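Local coordinates for protein peptidase M42 (Thaumarchaeota archaeon SCGC AB-539-E09, PDB 5DS0) that probably cleaves residues from the N-termini of peptides, as a metal-dependent aminopeptidase of the M42 (TET) family that assembles from twelve subunits, at residues E237-G242 / Q291-S296. Residues are numbered along the deposited sequence; the frame is centred on the assembly and turned at random.
With CO (cobalt (II) ion), chain T.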
loop_
_atom_site.group_PDB
_atom_site.type_symbol
_atom_site.label_atom_id
_atom_site.label_comp_id
_atom_site.label_asym_id
_atom_site.label_seq_id
_atom_site.Cartn_x
_atom_site.Cartn_y
_atom_site.Cartn_z
ATOM N N GLU C 237 31.771 -29.314 -11.211
ATOM C CA GLU C 237 31.024 -28.076 -11.350
ATOM C C GLU C 237 31.715 -27.005 -10.519
ATOM O O GLU C 237 32.737 -27.260 -9.884
ATOM C CB GLU C 237 29.582 -28.248 -10.865
ATOM C CG GLU C 237 28.513 -28.359 -11.945
ATOM C CD GLU C 237 28.275 -27.114 -12.818
ATOM O OE1 GLU C 237 28.894 -26.058 -12.632
ATOM O OE2 GLU C 237 27.401 -27.210 -13.701
ATOM N N VAL C 238 31.144 -25.809 -10.545
ATOM C CA VAL C 238 31.543 -24.765 -9.654
ATOM C C VAL C 238 30.567 -24.746 -8.484
ATOM O O VAL C 238 29.473 -25.269 -8.575
ATOM C CB VAL C 238 31.550 -23.400 -10.355
ATOM C CG1 VAL C 238 32.620 -23.368 -11.417
ATOM C CG2 VAL C 238 30.191 -23.083 -10.946
ATOM N N ASP C 239 30.998 -24.159 -7.378
ATOM C CA ASP C 239 30.159 -23.961 -6.212
ATOM C C ASP C 239 30.105 -22.469 -5.996
ATOM O O ASP C 239 31.103 -21.769 -6.227
ATOM C CB ASP C 239 30.788 -24.634 -4.984
ATOM C CG ASP C 239 29.779 -25.408 -4.142
ATOM O OD1 ASP C 239 28.633 -24.920 -3.960
ATOM O OD2 ASP C 239 30.150 -26.506 -3.647
ATOM N N ILE C 240 28.950 -21.962 -5.590
ATOM C CA ILE C 240 28.843 -20.562 -5.262
ATOM C C ILE C 240 29.609 -20.383 -3.970
ATOM O O ILE C 240 29.302 -21.026 -2.974
ATOM C CB ILE C 240 27.389 -20.112 -5.077
ATOM C CG1 ILE C 240 26.594 -20.212 -6.391
ATOM C CG2 ILE C 240 27.359 -18.677 -4.576
ATOM C CD1 ILE C 240 25.611 -21.373 -6.448
ATOM N N ALA C 241 30.620 -19.524 -3.987
ATOM C CA ALA C 241 31.479 -19.344 -2.830
ATOM C C ALA C 241 30.959 -18.223 -1.959
ATOM O O ALA C 241 30.833 -17.075 -2.420
ATOM C CB ALA C 241 32.892 -19.044 -3.265
ATOM N N GLY C 242 30.670 -18.557 -0.698
ATOM C CA GLY C 242 30.163 -17.597 0.289
ATOM C C GLY C 242 31.257 -16.922 1.090
ATOM O O GLY C 242 31.389 -17.145 2.289
ATOM N N GLN C 291 35.556 -29.565 1.182
ATOM C CA GLN C 291 34.495 -28.830 1.879
ATOM C C GLN C 291 33.119 -29.430 1.598
ATOM O O GLN C 291 32.709 -29.520 0.456
ATOM C CB GLN C 291 34.479 -27.363 1.452
ATOM C CG GLN C 291 35.823 -26.659 1.528
ATOM C CD GLN C 291 35.725 -25.187 1.200
ATOM O OE1 GLN C 291 35.139 -24.416 1.952
ATOM N NE2 GLN C 291 36.260 -24.790 0.050
ATOM N N LEU C 292 32.411 -29.847 2.639
ATOM C CA LEU C 292 31.060 -30.347 2.448
ATOM C C LEU C 292 30.156 -29.199 2.075
ATOM O O LEU C 292 30.153 -28.172 2.739
ATOM C CB LEU C 292 30.557 -31.029 3.708
ATOM C CG LEU C 292 31.294 -32.310 4.089
ATOM C CD1 LEU C 292 30.595 -32.965 5.267
ATOM C CD2 LEU C 292 31.376 -33.288 2.927
ATOM N N SER C 293 29.400 -29.384 1.001
ATOM C CA SER C 293 28.600 -28.321 0.405
ATOM C C SER C 293 27.172 -28.777 0.128
ATOM O O SER C 293 26.890 -29.964 0.059
ATOM C CB SER C 293 29.245 -27.888 -0.906
ATOM O OG SER C 293 28.347 -27.146 -1.706
ATOM N N GLN C 294 26.275 -27.812 -0.028
ATOM C CA GLN C 294 24.886 -28.098 -0.324
ATOM C C GLN C 294 24.320 -26.973 -1.168
ATOM O O GLN C 294 24.421 -25.845 -0.771
ATOM C CB GLN C 294 24.111 -28.227 0.986
ATOM C CG GLN C 294 23.158 -29.407 1.012
ATOM C CD GLN C 294 22.609 -29.707 2.400
ATOM O OE1 GLN C 294 21.579 -29.160 2.799
ATOM N NE2 GLN C 294 23.287 -30.592 3.137
HETATM N N MSE C 295 23.730 -27.273 -2.321
HETATM C CA MSE C 295 23.145 -26.238 -3.186
HETATM C C MSE C 295 21.643 -26.374 -3.189
HETATM O O MSE C 295 21.054 -27.018 -4.067
HETATM C CB MSE C 295 23.705 -26.308 -4.607
HETATM C CG MSE C 295 25.218 -26.547 -4.638
HETATM SE SE MSE C 295 25.914 -26.915 -6.457
HETATM C CE MSE C 295 24.344 -27.617 -7.431
ATOM N N SER C 296 21.019 -25.795 -2.169
ATOM C CA SER C 296 19.549 -25.766 -2.003
ATOM C C SER C 296 18.710 -25.448 -3.268
ATOM O O SER C 296 17.639 -26.034 -3.475
ATOM C CB SER C 296 19.208 -24.752 -0.906
ATOM O OG SER C 296 17.917 -24.218 -1.087
HETATM CO CO CO T . 27.319 -25.077 -14.256
#
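D239 and S293 meet where strand 237-240 crosses strand 291-295 almost at right angles, the axes 84° apart and 8.3 Å from each other at closest approach, so the two join through side chains. With chi1 at 164°, S293 turns OG back beside its own carbonyl carbon, and so toward the carboxylate of D239. There S293 OG gives its proton to D239 OD2, 2.7 Å away, on the syn lone pair, the side facing the other carboxylate oxygen. T318 OG1 makes a second hydrogen bond to that same OD2, so two hydroxyls grip one buried oxygen and help fix the turn of the group. Across the other oxygen lies selenomethionine M295: its CG comes to 3.8 Å from D239 OD1, and its chain runs extended through chi2 (171°), which brings M295 SE to 4.5 Å from V238 O. An alanine at D239 would probably leave the S293 and T318 hydroxyls without their shared acceptor and open a gap beside M295 CG.

Two residues back along the same strand, E237 chelates a cobalt ion through both carboxylate oxygens, OE2 at 2.2 Å and OE1 at 2.5 Å. OE1 also takes the N-H of V238 on its anti lone pair (3.1 Å between V238 N and E237 OE1), a bond that steadies the metal ligand. H66 and D180 also bind this ion, and D180 reaches a second cobalt as well, the paired-metal site expected of an M42 aminopeptidase and probably its active centre.

Strand 232-240 runs between the parallel strands 60-66 and 314-322 of the central mixed sheet, while helix 179-197 packs against V238. Strand 291-295 reaches the same sheet through strand 261-263, which pairs with 314-322, and its far side meets a second subunit, where Q294 OE1 forms a hydrogen bond with N86 ND2 of that chain.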